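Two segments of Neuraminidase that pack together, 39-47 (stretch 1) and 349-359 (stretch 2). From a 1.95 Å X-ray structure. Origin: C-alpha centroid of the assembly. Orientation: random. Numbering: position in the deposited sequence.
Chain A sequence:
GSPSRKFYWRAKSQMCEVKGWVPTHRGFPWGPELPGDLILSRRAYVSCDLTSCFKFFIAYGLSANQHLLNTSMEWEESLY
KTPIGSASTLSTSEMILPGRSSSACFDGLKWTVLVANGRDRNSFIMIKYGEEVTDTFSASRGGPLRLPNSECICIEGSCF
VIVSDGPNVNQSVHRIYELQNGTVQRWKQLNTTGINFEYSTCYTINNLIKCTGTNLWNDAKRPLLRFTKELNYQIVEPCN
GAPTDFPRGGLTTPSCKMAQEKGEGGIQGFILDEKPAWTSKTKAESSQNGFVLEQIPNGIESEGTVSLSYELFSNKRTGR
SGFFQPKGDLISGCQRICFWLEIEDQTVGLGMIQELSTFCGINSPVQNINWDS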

# COMPACT_ATOMS: atom_id res chain seq x y z
N ILE A 39 -5.41 15.41 2.31
CA ILE A 39 -4.98 16.41 1.35
C ILE A 39 -6.21 17.07 0.74
O ILE A 39 -7.03 16.41 0.09
N LEU A 40 -6.34 18.37 0.96
CA LEU A 40 -7.48 19.14 0.47
C LEU A 40 -7.29 19.48 -1.00
O LEU A 40 -6.22 19.95 -1.41
N SER A 41 -8.35 19.28 -1.78
CA SER A 41 -8.23 19.33 -3.23
C SER A 41 -9.12 20.37 -3.90
O SER A 41 -10.21 20.69 -3.44
N ARG A 42 -8.64 20.87 -5.03
CA ARG A 42 -9.45 21.72 -5.87
C ARG A 42 -9.10 21.42 -7.31
O ARG A 42 -8.06 20.82 -7.58
N ARG A 43 -9.99 21.82 -8.22
CA ARG A 43 -9.81 21.64 -9.64
C ARG A 43 -9.65 20.15 -9.94
O ARG A 43 -8.91 19.76 -10.85
N ALA A 44 -10.39 19.33 -9.21
CA ALA A 44 -10.30 17.89 -9.35
C ALA A 44 -11.12 17.39 -10.53
O ALA A 44 -12.06 18.04 -11.00
N TYR A 45 -10.73 16.21 -11.02
CA TYR A 45 -11.46 15.53 -12.08
C TYR A 45 -11.05 14.06 -12.07
O TYR A 45 -10.14 13.67 -11.35
N VAL A 46 -11.71 13.26 -12.89
CA VAL A 46 -11.46 11.83 -12.88
C VAL A 46 -10.92 11.37 -14.22
O VAL A 46 -11.33 11.87 -15.27
N SER A 47 -10.02 10.39 -14.20
CA SER A 47 -9.55 9.76 -15.44
C SER A 47 -9.05 8.36 -15.12
O SER A 47 -8.51 8.12 -14.03
N GLY A 349 -13.54 24.06 10.86
CA GLY A 349 -12.24 24.69 11.06
C GLY A 349 -11.42 25.10 9.84
O GLY A 349 -10.34 25.67 9.99
N LEU A 350 -11.90 24.81 8.63
CA LEU A 350 -11.14 25.22 7.44
C LEU A 350 -12.00 25.50 6.21
O LEU A 350 -11.55 25.36 5.08
N GLY A 351 -13.24 25.91 6.46
CA GLY A 351 -14.09 26.44 5.41
C GLY A 351 -14.74 25.40 4.53
O GLY A 351 -14.89 24.24 4.92
N MET A 352 -15.12 25.83 3.34
CA MET A 352 -15.82 24.99 2.38
C MET A 352 -14.83 24.07 1.68
O MET A 352 -13.81 24.53 1.16
N ILE A 353 -15.12 22.78 1.69
CA ILE A 353 -14.31 21.83 0.94
C ILE A 353 -15.20 21.24 -0.15
O ILE A 353 -16.42 21.30 -0.05
N GLN A 354 -14.58 20.69 -1.19
CA GLN A 354 -15.34 19.94 -2.18
C GLN A 354 -14.82 18.51 -2.28
O GLN A 354 -13.61 18.25 -2.26
N GLU A 355 -15.76 17.58 -2.39
CA GLU A 355 -15.46 16.19 -2.61
C GLU A 355 -16.13 15.74 -3.91
O GLU A 355 -17.27 16.11 -4.19
N LEU A 356 -15.42 14.96 -4.71
CA LEU A 356 -15.96 14.52 -5.99
C LEU A 356 -16.83 13.30 -5.77
O LEU A 356 -16.42 12.35 -5.10
N SER A 357 -18.02 13.33 -6.33
CA SER A 357 -18.79 12.12 -6.52
C SER A 357 -18.78 11.80 -8.02
O SER A 357 -18.46 12.66 -8.86
N THR A 358 -19.14 10.58 -8.37
CA THR A 358 -19.17 10.18 -9.77
C THR A 358 -20.47 9.43 -10.06
O THR A 358 -20.97 8.72 -9.19
N PHE A 359 -20.98 9.60 -11.28
CA PHE A 359 -22.24 9.01 -11.72
C PHE A 359 -22.01 8.46 -13.13
O PHE A 359 -21.36 9.10 -13.94

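Four waters lie between these stretches, yet a single direct hydrogen bond joins them. Gln354 NE2 donates to Ser41 O at 3.0 Å, with an N-H...acceptor angle of 159°. The CA-to-CB bond of Gln354 points sideways, but chi1 p and chi2 m bring its amide nearer to stretch 1, where NE2 also lies 3.8 Å from Arg42 CB. Arg42 (chi1 p) contributes little beyond this, since the end of its side chain leads away.

Two of the waters, 3 and 4, join backbone to backbone; waters 1 and 2 also engage side-chain atoms. Water 3 donates to Ser41 O (2.9 Å) and accepts from Gln354 N (3.0 Å), so Ser41 O receives both a direct and a water-mediated link. Water 4 accepts from Ser41 N (3.1 Å) and donates to Gln354 O (3.3 Å). The p rotamer of Ser41 places OG 3.1 Å from water 2, which donates to Gln354 O at 3.0 Å. Water 1 connects Ser41 OG (3.1 Å), Ile39 O (2.7 Å) and Glu355 OE2 (3.2 Å), donating to the last two; the CA-to-CB bond of Glu355 points away, but its m, m rotamer brings the carboxylate nearer.

Apolar contacts flank this wet centre. Toward one end, Leu40 (m, t) starts sideways and reaches Leu350 (p, p), CD1 to CD2 at 4.0 Å, and Ile353 (p, t), CD2 to CG2 at 4.2 Å. Here the strand axes cross at 79°. Past the corner at Arg43, whose CA-to-CB bond points away and which makes no contact, the angle between strand directions falls to 25°, and alternate residues face each other. The CA-to-CB bond of Leu356 (m, t) points toward stretch 1, its CD1 lying 3.8 Å from Ala44 CB, 3.9 Å from Val46 CG2 and 3.7 Å from Tyr45 N. Val46 (t) also sets CG2 3.8 Å from Thr358 CG2, while the CA-to-CB bonds of Tyr45 and Ser357 point away.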

# COMPACT_ATOMS: atom_id res chain seq x y z
CB ILE A 39 -4.12 15.78 0.25
CG1 ILE A 39 -2.95 15.03 0.89
CG2 ILE A 39 -3.66 16.85 -0.74
CD1 ILE A 39 -2.03 14.35 -0.11
CB LEU A 40 -7.62 20.42 1.28
CG LEU A 40 -7.88 20.17 2.77
CD1 LEU A 40 -8.00 21.48 3.50
CD2 LEU A 40 -9.13 19.33 2.96
CB SER A 41 -8.53 17.95 -3.82
OG SER A 41 -9.79 17.47 -3.38
CB ARG A 42 -9.24 23.20 -5.54
CG ARG A 42 -7.82 23.73 -5.67
CD ARG A 42 -7.78 25.20 -5.23
NE ARG A 42 -6.43 25.73 -5.09
CZ ARG A 42 -6.10 26.77 -4.33
NH1 ARG A 42 -7.02 27.41 -3.62
NH2 ARG A 42 -4.83 27.17 -4.27
CB ARG A 43 -8.65 22.49 -10.16
CG ARG A 43 -8.86 23.97 -9.82
CD ARG A 43 -8.14 24.95 -10.73
NE ARG A 43 -6.77 25.22 -10.29
CZ ARG A 43 -6.44 26.01 -9.27
NH1 ARG A 43 -7.38 26.63 -8.55
NH2 ARG A 43 -5.16 26.19 -8.96
CB ALA A 44 -10.74 17.19 -8.06
CB TYR A 45 -11.18 16.17 -13.45
CG TYR A 45 -9.70 16.20 -13.84
CD1 TYR A 45 -8.88 17.22 -13.41
CD2 TYR A 45 -9.15 15.20 -14.63
CE1 TYR A 45 -7.54 17.27 -13.75
CE2 TYR A 45 -7.80 15.22 -14.99
CZ TYR A 45 -7.01 16.27 -14.54
OH TYR A 45 -5.69 16.31 -14.87
CB VAL A 46 -12.76 11.04 -12.57
CG1 VAL A 46 -12.50 9.54 -12.70
CG2 VAL A 46 -13.30 11.38 -11.17
CB SER A 47 -8.44 10.61 -16.09
OG SER A 47 -8.23 10.27 -17.45
CB LEU A 350 -10.06 24.18 7.12
CG LEU A 350 -10.50 22.72 7.17
CD1 LEU A 350 -11.32 22.38 5.95
CD2 LEU A 350 -9.29 21.81 7.31
CB MET A 352 -16.54 25.86 1.35
CG MET A 352 -17.31 25.06 0.31
SD MET A 352 -19.08 25.44 0.27
CE MET A 352 -19.57 24.90 1.91
CB ILE A 353 -13.76 20.69 1.82
CG1 ILE A 353 -14.90 19.90 2.45
CG2 ILE A 353 -12.85 21.24 2.91
CD1 ILE A 353 -14.44 18.65 3.17
CB GLN A 354 -15.32 20.61 -3.54
CG GLN A 354 -13.97 21.06 -4.00
CD GLN A 354 -13.64 22.44 -3.51
OE1 GLN A 354 -14.55 23.22 -3.22
NE2 GLN A 354 -12.35 22.76 -3.42
CB GLU A 355 -15.97 15.38 -1.41
CG GLU A 355 -14.97 15.29 -0.27
CD GLU A 355 -13.74 14.50 -0.65
OE1 GLU A 355 -13.89 13.41 -1.24
OE2 GLU A 355 -12.61 14.99 -0.38
CB LEU A 356 -14.84 14.14 -6.97
CG LEU A 356 -14.08 15.22 -7.73
CD1 LEU A 356 -13.32 14.57 -8.90
CD2 LEU A 356 -14.98 16.35 -8.24
CB SER A 357 -20.21 12.32 -6.03
OG SER A 357 -20.88 13.20 -6.91
CB THR A 358 -17.99 9.26 -10.15
OG1 THR A 358 -18.00 8.09 -9.33
CG2 THR A 358 -16.66 9.95 -9.98
CB PHE A 359 -23.35 10.06 -11.82
CG PHE A 359 -23.90 10.50 -10.50
CD1 PHE A 359 -23.24 11.44 -9.73
CD2 PHE A 359 -25.10 9.98 -10.03
CE1 PHE A 359 -23.76 11.85 -8.52
CE2 PHE A 359 -25.62 10.40 -8.82
CZ PHE A 359 -24.95 11.33 -8.07
O HOH W 1 -9.55 15.79 -0.77
O HOH W 2 -12.42 17.70 -4.93
O HOH W 3 -11.61 20.72 -0.92
O HOH W 4 -10.94 18.24 -0.37